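Local coordinates for protein aspartate-semialdehyde dehydrogenase (Cryptococcus neoformans var. neoformans JEC21, PDB 5CEF) that catalyses the NADPH-dependent reductive dephosphorylation of 4-phospho-L-aspartate to the semialdehyde of L-aspartate, an early step toward methionine and threonine, at residues A[21-24]-A[25-29]; A[64-67]-A[68-71]; A[345-349]-A[350-354]. One frame throughout, in Å; residues are numbered along the deposited sequence.

Contact 1: residues A[21-24]-A[25-29]; sequences GQRF and IELLA
Arg23 and Glu26 form a salt bridge across one helical turn, NH1 of Arg23 lying 2.6 Å from OE1 of Glu26. As a hydrogen bond it is weak, because the N-H is bent to 123° at the hydrogen; the carboxylate carbon sits at the guanidinium edge, and the two planes stand 85° apart instead of pairing flat. Leu27 covers one face of the same guanidinium: its CD2 lies 3.8 Å from Arg23 NH2, displaced from the centre of the group. The bend at chi2 of Arg23 (79°), after a CG turned away from its own N, brings the chain round over the next turn, where Glu26 takes its edge and Leu27 a face. On the side facing the core, Leu28 CD1 approaches Phe24 CB at 4.1 Å. Ile25 folds its CG1 back to within 3.4 Å of Gly21 O. Beneath these side chains run four successive i to i+4 backbone bonds, from Ile25 N to Gly21 O (2.9 Å) through Leu28 N to Phe24 O (2.8 Å). Farther out, the Phe24 ring meets that of Phe88, and Gln22 is held by backbone atoms of Thr17, Arg55 and Lys57. Helix 19-29 is the first crossover helix of the Rossmann fold, joining strands 9-14 and 34-40; its N-terminal end, with the preceding turn, carries residues that by similarity bind NADP(+).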
loop_
_atom_site.group_PDB
_atom_site.type_symbol
_atom_site.label_atom_id
_atom_site.label_comp_id
_atom_site.label_asym_id
_atom_site.label_seq_id
_atom_site.Cartn_x
_atom_site.Cartn_y
_atom_site.Cartn_z
ATOM N N GLY A 21 6.883 -9.180 24.800
ATOM C CA GLY A 21 6.451 -9.380 26.181
ATOM C C GLY A 21 4.945 -9.361 26.336
ATOM O O GLY A 21 4.369 -10.197 27.033
ATOM N N GLN A 22 4.318 -8.439 25.634
ATOM C CA GLN A 22 2.874 -8.326 25.624
ATOM C C GLN A 22 2.203 -9.586 25.090
ATOM O O GLN A 22 1.175 -10.051 25.626
ATOM C CB GLN A 22 2.442 -7.123 24.774
ATOM C CG GLN A 22 2.832 -5.780 25.378
ATOM C CD GLN A 22 2.328 -4.611 24.560
ATOM O OE1 GLN A 22 1.342 -4.728 23.830
ATOM N NE2 GLN A 22 3.018 -3.481 24.656
ATOM N N ARG A 23 2.785 -10.139 24.033
ATOM C CA ARG A 23 2.230 -11.332 23.445
ATOM C C ARG A 23 2.418 -12.514 24.404
ATOM O O ARG A 23 1.491 -13.308 24.597
ATOM C CB ARG A 23 2.851 -11.612 22.084
ATOM C CG ARG A 23 2.123 -12.721 21.341
ATOM C CD ARG A 23 0.837 -12.267 20.681
ATOM N NE ARG A 23 0.275 -13.383 19.913
ATOM C CZ ARG A 23 -0.933 -13.924 20.103
ATOM N NH1 ARG A 23 -1.778 -13.446 21.024
ATOM N NH2 ARG A 23 -1.322 -14.944 19.352
ATOM N N PHE A 24 3.596 -12.618 25.002
ATOM C CA PHE A 24 3.827 -13.643 26.020
ATOM C C PHE A 24 2.722 -13.569 27.080
ATOM O O PHE A 24 2.141 -14.584 27.470
ATOM C CB PHE A 24 5.172 -13.463 26.725
ATOM C CG PHE A 24 6.326 -14.199 26.087
ATOM C CD1 PHE A 24 6.295 -15.566 25.910
ATOM C CD2 PHE A 24 7.470 -13.511 25.702
ATOM C CE1 PHE A 24 7.369 -16.246 25.365
ATOM C CE2 PHE A 24 8.538 -14.179 25.146
ATOM C CZ PHE A 24 8.491 -15.550 24.993
ATOM N N ILE A 25 2.428 -12.356 27.520
ATOM C CA ILE A 25 1.451 -12.151 28.554
ATOM C C ILE A 25 0.047 -12.564 28.095
ATOM O O ILE A 25 -0.667 -13.264 28.812
ATOM C CB ILE A 25 1.525 -10.709 29.073
ATOM C CG1 ILE A 25 2.703 -10.612 30.015
ATOM C CG2 ILE A 25 0.230 -10.290 29.775
ATOM C CD1 ILE A 25 3.185 -9.197 30.254
ATOM N N GLU A 26 -0.350 -12.128 26.920
ATOM C CA GLU A 26 -1.623 -12.548 26.366
ATOM C C GLU A 26 -1.756 -14.071 26.335
ATOM O O GLU A 26 -2.762 -14.613 26.737
ATOM C CB GLU A 26 -1.747 -11.998 24.958
ATOM C CG GLU A 26 -3.009 -12.419 24.251
ATOM C CD GLU A 26 -3.405 -11.409 23.199
ATOM O OE1 GLU A 26 -2.731 -11.304 22.147
ATOM O OE2 GLU A 26 -4.407 -10.727 23.427
ATOM N N LEU A 27 -0.724 -14.752 25.846
ATOM C CA LEU A 27 -0.809 -16.179 25.655
ATOM C C LEU A 27 -0.738 -16.922 26.961
ATOM O O LEU A 27 -1.372 -17.964 27.108
ATOM C CB LEU A 27 0.288 -16.704 24.720
ATOM C CG LEU A 27 0.149 -16.248 23.271
ATOM C CD1 LEU A 27 1.374 -16.628 22.458
ATOM C CD2 LEU A 27 -1.113 -16.800 22.611
ATOM N N LEU A 28 0.061 -16.436 27.887
ATOM C CA LEU A 28 0.244 -17.164 29.130
ATOM C C LEU A 28 -0.960 -16.976 30.056
ATOM O O LEU A 28 -1.279 -17.858 30.853
ATOM C CB LEU A 28 1.539 -16.758 29.820
ATOM C CG LEU A 28 2.784 -17.173 29.055
ATOM C CD1 LEU A 28 4.012 -16.345 29.465
ATOM C CD2 LEU A 28 3.089 -18.645 29.219
ATOM N N ALA A 29 -1.653 -15.849 29.945
ATOM C CA ALA A 29 -2.887 -15.662 30.712
ATOM C C ALA A 29 -3.926 -16.709 30.309
ATOM O O ALA A 29 -4.629 -17.236 31.156
ATOM C CB ALA A 29 -3.441 -14.279 30.487
#

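Contact 2: residues A[64-67]-A[68-71]; sequences DAVR and HMVV
One face of the His68 imidazole carries the aliphatic part of Arg67: CG stands 3.9 Å from the ring centroid, 14° off the normal, in a CH-pi contact between consecutive residues. At the ring edge ND1 is hydrogen-bonded to Gln49 OE1, which limits rotation of the imidazole. The guanidinium does not share the stack. Bends at chi2 and chi3 carry it off beyond CG, its plane is inclined 59° to the imidazole, and Arg67 NE remains 5.5 Å from His68 NE2. On another side of the turn, Met69 passes Val66 at a slant, with SD 3.9 Å from Val66 CG1, while its CG rests 3.7 Å from Ala65 O. A single backbone hydrogen bond spans the two segments, from Met69 N to Val66 O at 3.0 Å. This i to i+3 bond is reasonably straight at the hydrogen, but its donor stands above the carbonyl plane, away from the lone-pair directions. It belongs to the end of a short, weakly bonded helical turn, after which the chain becomes extended. The contact lies at the surface of the nucleotide-binding domain: Val66 and Met69 turn to Leu36 and Leu39 of strand 34-40, backbone bonds link Arg67 and Met69 to helix 50-53, and the chain then enters strand 71-72, the outermost strand of the parallel sheet on that side within this chain.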
loop_
_atom_site.group_PDB
_atom_site.type_symbol
_atom_site.label_atom_id
_atom_site.label_comp_id
_atom_site.label_asym_id
_atom_site.label_seq_id
_atom_site.Cartn_x
_atom_site.Cartn_y
_atom_site.Cartn_z
ATOM N N ASP A 64 -7.170 -9.816 32.776
ATOM C CA ASP A 64 -7.467 -9.479 34.165
ATOM C C ASP A 64 -6.333 -9.909 35.074
ATOM O O ASP A 64 -5.909 -9.151 35.946
ATOM C CB ASP A 64 -8.787 -10.126 34.632
ATOM C CG ASP A 64 -9.991 -9.633 33.851
ATOM O OD1 ASP A 64 -10.025 -8.445 33.459
ATOM O OD2 ASP A 64 -10.912 -10.442 33.633
ATOM N N ALA A 65 -5.871 -11.135 34.882
ATOM C CA ALA A 65 -4.826 -11.710 35.721
ATOM C C ALA A 65 -3.625 -10.792 35.943
ATOM O O ALA A 65 -3.022 -10.831 37.026
ATOM C CB ALA A 65 -4.356 -13.036 35.141
ATOM N N VAL A 66 -3.328 -9.939 34.965
ATOM C CA VAL A 66 -2.137 -9.098 35.026
ATOM C C VAL A 66 -2.365 -7.619 35.248
ATOM O O VAL A 66 -1.401 -6.907 35.545
ATOM C CB VAL A 66 -1.253 -9.235 33.765
ATOM C CG1 VAL A 66 -0.915 -10.684 33.547
ATOM C CG2 VAL A 66 -1.920 -8.652 32.526
ATOM N N ARG A 67 -3.585 -7.133 35.089
ATOM C CA ARG A 67 -3.844 -5.683 35.187
ATOM C C ARG A 67 -3.118 -5.085 36.406
ATOM O O ARG A 67 -2.374 -4.074 36.281
ATOM C CB ARG A 67 -5.367 -5.425 35.245
ATOM C CG ARG A 67 -5.772 -3.971 35.386
ATOM C CD ARG A 67 -6.234 -3.354 34.081
ATOM N NE ARG A 67 -7.519 -3.861 33.627
ATOM C CZ ARG A 67 -7.987 -3.711 32.391
ATOM N NH1 ARG A 67 -7.263 -3.095 31.456
ATOM N NH2 ARG A 67 -9.184 -4.194 32.074
ATOM N N HIS A 68 -3.281 -5.753 37.546
ATOM C CA HIS A 68 -2.777 -5.262 38.817
ATOM C C HIS A 68 -1.490 -5.958 39.307
ATOM O O HIS A 68 -1.045 -5.728 40.428
ATOM C CB HIS A 68 -3.900 -5.371 39.868
ATOM C CG HIS A 68 -5.126 -4.569 39.527
ATOM N ND1 HIS A 68 -5.070 -3.234 39.169
ATOM C CD2 HIS A 68 -6.434 -4.911 39.503
ATOM C CE1 HIS A 68 -6.291 -2.792 38.930
ATOM N NE2 HIS A 68 -7.136 -3.790 39.125
ATOM N N MET A 69 -0.847 -6.745 38.446
ATOM C CA MET A 69 0.491 -7.285 38.748
ATOM C C MET A 69 1.533 -6.179 38.669
ATOM O O MET A 69 1.452 -5.247 37.835
ATOM C CB MET A 69 0.922 -8.375 37.762
ATOM C CG MET A 69 0.359 -9.753 38.042
ATOM S SD MET A 69 0.986 -11.004 36.916
ATOM C CE MET A 69 2.480 -11.479 37.749
ATOM N N VAL A 70 2.534 -6.300 39.513
ATOM C CA VAL A 70 3.538 -5.284 39.552
ATOM C C VAL A 70 4.780 -5.739 38.798
ATOM O O VAL A 70 5.306 -6.819 39.074
ATOM C CB VAL A 70 3.879 -4.983 41.013
ATOM C CG1 VAL A 70 5.115 -4.105 41.152
ATOM C CG2 VAL A 70 2.665 -4.366 41.720
ATOM N N VAL A 71 5.328 -4.848 37.973
ATOM C CA VAL A 71 6.584 -5.120 37.277
ATOM C C VAL A 71 7.759 -4.836 38.190
ATOM O O VAL A 71 7.705 -3.961 39.050
ATOM C CB VAL A 71 6.725 -4.390 35.931
ATOM C CG1 VAL A 71 5.469 -4.562 35.088
ATOM C CG2 VAL A 71 7.054 -2.929 36.124
#

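Contact 3: residues A[345-349]-A[350-354]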
loop_
_atom_site.group_PDB
_atom_site.type_symbol
_atom_site.label_atom_id
_atom_site.label_comp_id
_atom_site.label_asym_id
_atom_site.label_seq_id
_atom_site.Cartn_x
_atom_site.Cartn_y
_atom_site.Cartn_z
ATOM N N VAL A 345 2.142 -14.144 12.894
ATOM C CA VAL A 345 1.315 -13.718 14.005
ATOM C C VAL A 345 0.964 -14.936 14.840
ATOM O O VAL A 345 1.188 -14.948 16.051
ATOM C CB VAL A 345 0.023 -12.969 13.528
ATOM C CG1 VAL A 345 -0.966 -12.769 14.682
ATOM C CG2 VAL A 345 0.388 -11.620 12.910
ATOM N N ARG A 346 0.390 -15.949 14.202
ATOM C CA ARG A 346 0.080 -17.162 14.925
ATOM C C ARG A 346 1.369 -17.850 15.446
ATOM O O ARG A 346 1.423 -18.255 16.620
ATOM C CB ARG A 346 -0.805 -18.102 14.097
ATOM C CG ARG A 346 -2.310 -18.057 14.451
ATOM C CD ARG A 346 -2.803 -19.448 14.850
ATOM N NE ARG A 346 -3.996 -19.867 14.124
ATOM C CZ ARG A 346 -4.025 -20.489 12.954
ATOM N NH1 ARG A 346 -2.909 -20.780 12.291
ATOM N NH2 ARG A 346 -5.198 -20.833 12.445
ATOM N N LEU A 347 2.393 -17.999 14.592
ATOM C CA LEU A 347 3.610 -18.708 15.006
ATOM C C LEU A 347 4.762 -17.735 15.163
ATOM O O LEU A 347 5.775 -17.821 14.482
ATOM C CB LEU A 347 3.926 -19.846 14.048
ATOM C CG LEU A 347 5.061 -20.775 14.443
ATOM C CD1 LEU A 347 4.947 -21.228 15.888
ATOM C CD2 LEU A 347 5.121 -21.973 13.498
ATOM N N GLY A 348 4.550 -16.781 16.065
ATOM C CA GLY A 348 5.536 -15.776 16.375
ATOM C C GLY A 348 6.509 -16.212 17.464
ATOM O O GLY A 348 6.506 -17.372 17.887
ATOM N N ALA A 349 7.355 -15.287 17.914
ATOM C CA ALA A 349 8.373 -15.578 18.943
ATOM C C ALA A 349 7.778 -16.137 20.249
ATOM O O ALA A 349 8.308 -17.070 20.835
ATOM C CB ALA A 349 9.202 -14.321 19.239
ATOM N N ALA A 350 6.727 -15.505 20.726
ATOM C CA ALA A 350 6.178 -15.890 21.981
ATOM C C ALA A 350 5.601 -17.321 21.825
ATOM O O ALA A 350 5.908 -18.195 22.653
ATOM C CB ALA A 350 5.105 -14.904 22.429
ATOM N N THR A 351 4.806 -17.568 20.766
ATOM C CA THR A 351 4.215 -18.895 20.575
ATOM C C THR A 351 5.309 -19.966 20.479
ATOM O O THR A 351 5.184 -21.044 21.065
ATOM C CB THR A 351 3.271 -18.961 19.372
ATOM O OG1 THR A 351 2.108 -18.177 19.634
ATOM C CG2 THR A 351 2.816 -20.362 19.112
ATOM N N SER A 352 6.390 -19.675 19.766
ATOM C CA SER A 352 7.413 -20.686 19.587
ATOM C C SER A 352 8.064 -20.992 20.889
ATOM O O SER A 352 8.305 -22.150 21.206
ATOM C CB SER A 352 8.477 -20.239 18.598
ATOM O OG SER A 352 7.948 -20.209 17.299
ATOM N N SER A 353 8.370 -19.961 21.646
ATOM C CA SER A 353 9.031 -20.157 22.930
ATOM C C SER A 353 8.157 -20.968 23.882
ATOM O O SER A 353 8.650 -21.833 24.610
ATOM C CB SER A 353 9.411 -18.817 23.561
ATOM O OG SER A 353 10.739 -18.507 23.219
ATOM N N ILE A 354 6.864 -20.704 23.867
ATOM C CA ILE A 354 5.943 -21.395 24.751
ATOM C C ILE A 354 5.845 -22.866 24.402
ATOM O O ILE A 354 5.935 -23.720 25.287
ATOM C CB ILE A 354 4.561 -20.742 24.680
ATOM C CG1 ILE A 354 4.568 -19.426 25.468
ATOM C CG2 ILE A 354 3.509 -21.688 25.219
ATOM C CD1 ILE A 354 3.447 -18.498 25.098
HETATM O O HOH W 1 1.940 -15.778 18.446
#
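A water molecule joins the loop to the first turn of helix 349-362, donating to Val345 O at 2.6 Å and bonding to Thr351 OG1 at 2.7 Å. Thr351 OG1 also comes within 3.1 Å of Arg346 O. Its chi1 of -68° places the hydroxyl beside its own backbone N and directs CG2 toward Leu347. Gly348 occupies the N-cap position, and its carbonyl accepts the first helical bond of the contact, from Ser352 N at 3.0 Å, close to the line of its C=O bond. Ser352 OG lies 3.2 Å from the same Gly348 O, a weak and unsettled bond. One residue on, Ser353 N reaches Ala349 O at 3.0 Å, this time tilted 28° from the carbonyl plane. Leu347 packs against this polar start, CD1 lying 3.5 Å from Ser352 OG and 4.0 Å from Thr351 CG2, and the Leu347 and Thr351 side chains cross at about a right angle. Outward, Arg346 bonds through its guanidinium to the carbonyls of Leu317 and Ala321, while Ser353 OG pairs with Asn113. Gly348 lies close to Cys158, predicted to form the acyl-thioester intermediate, and Ala349 is near Val20, an NADP(+)-binding residue by similarity. A helix N terminus beginning here, with a water linking the Val345 carbonyl to Thr351 in its first turn, would probably contribute a positive electrostatic potential beside the predicted active site.

How the contacts relate
All three contacts are local and follow one another along the chain, so none nests in or crosses another. Contact 1 forms within helix 19-29, between the first two strands of the Rossmann unit. Contact 2 closes a short turn before strand 71-72, and it packs back on contact 1 where Val66 CG2 meets Ile25 CG2 at 3.9 Å. Contact 3 comes near the C-terminal end, where the loop after strand 336-342 starts helix 349-362. That helix lies against the other flank of helix 19-29, through Phe24 and Leu27, tying the C-terminal helix to the nucleotide-binding domain. Contacts 2 and 3 do not touch; their centres are about 22 Å apart.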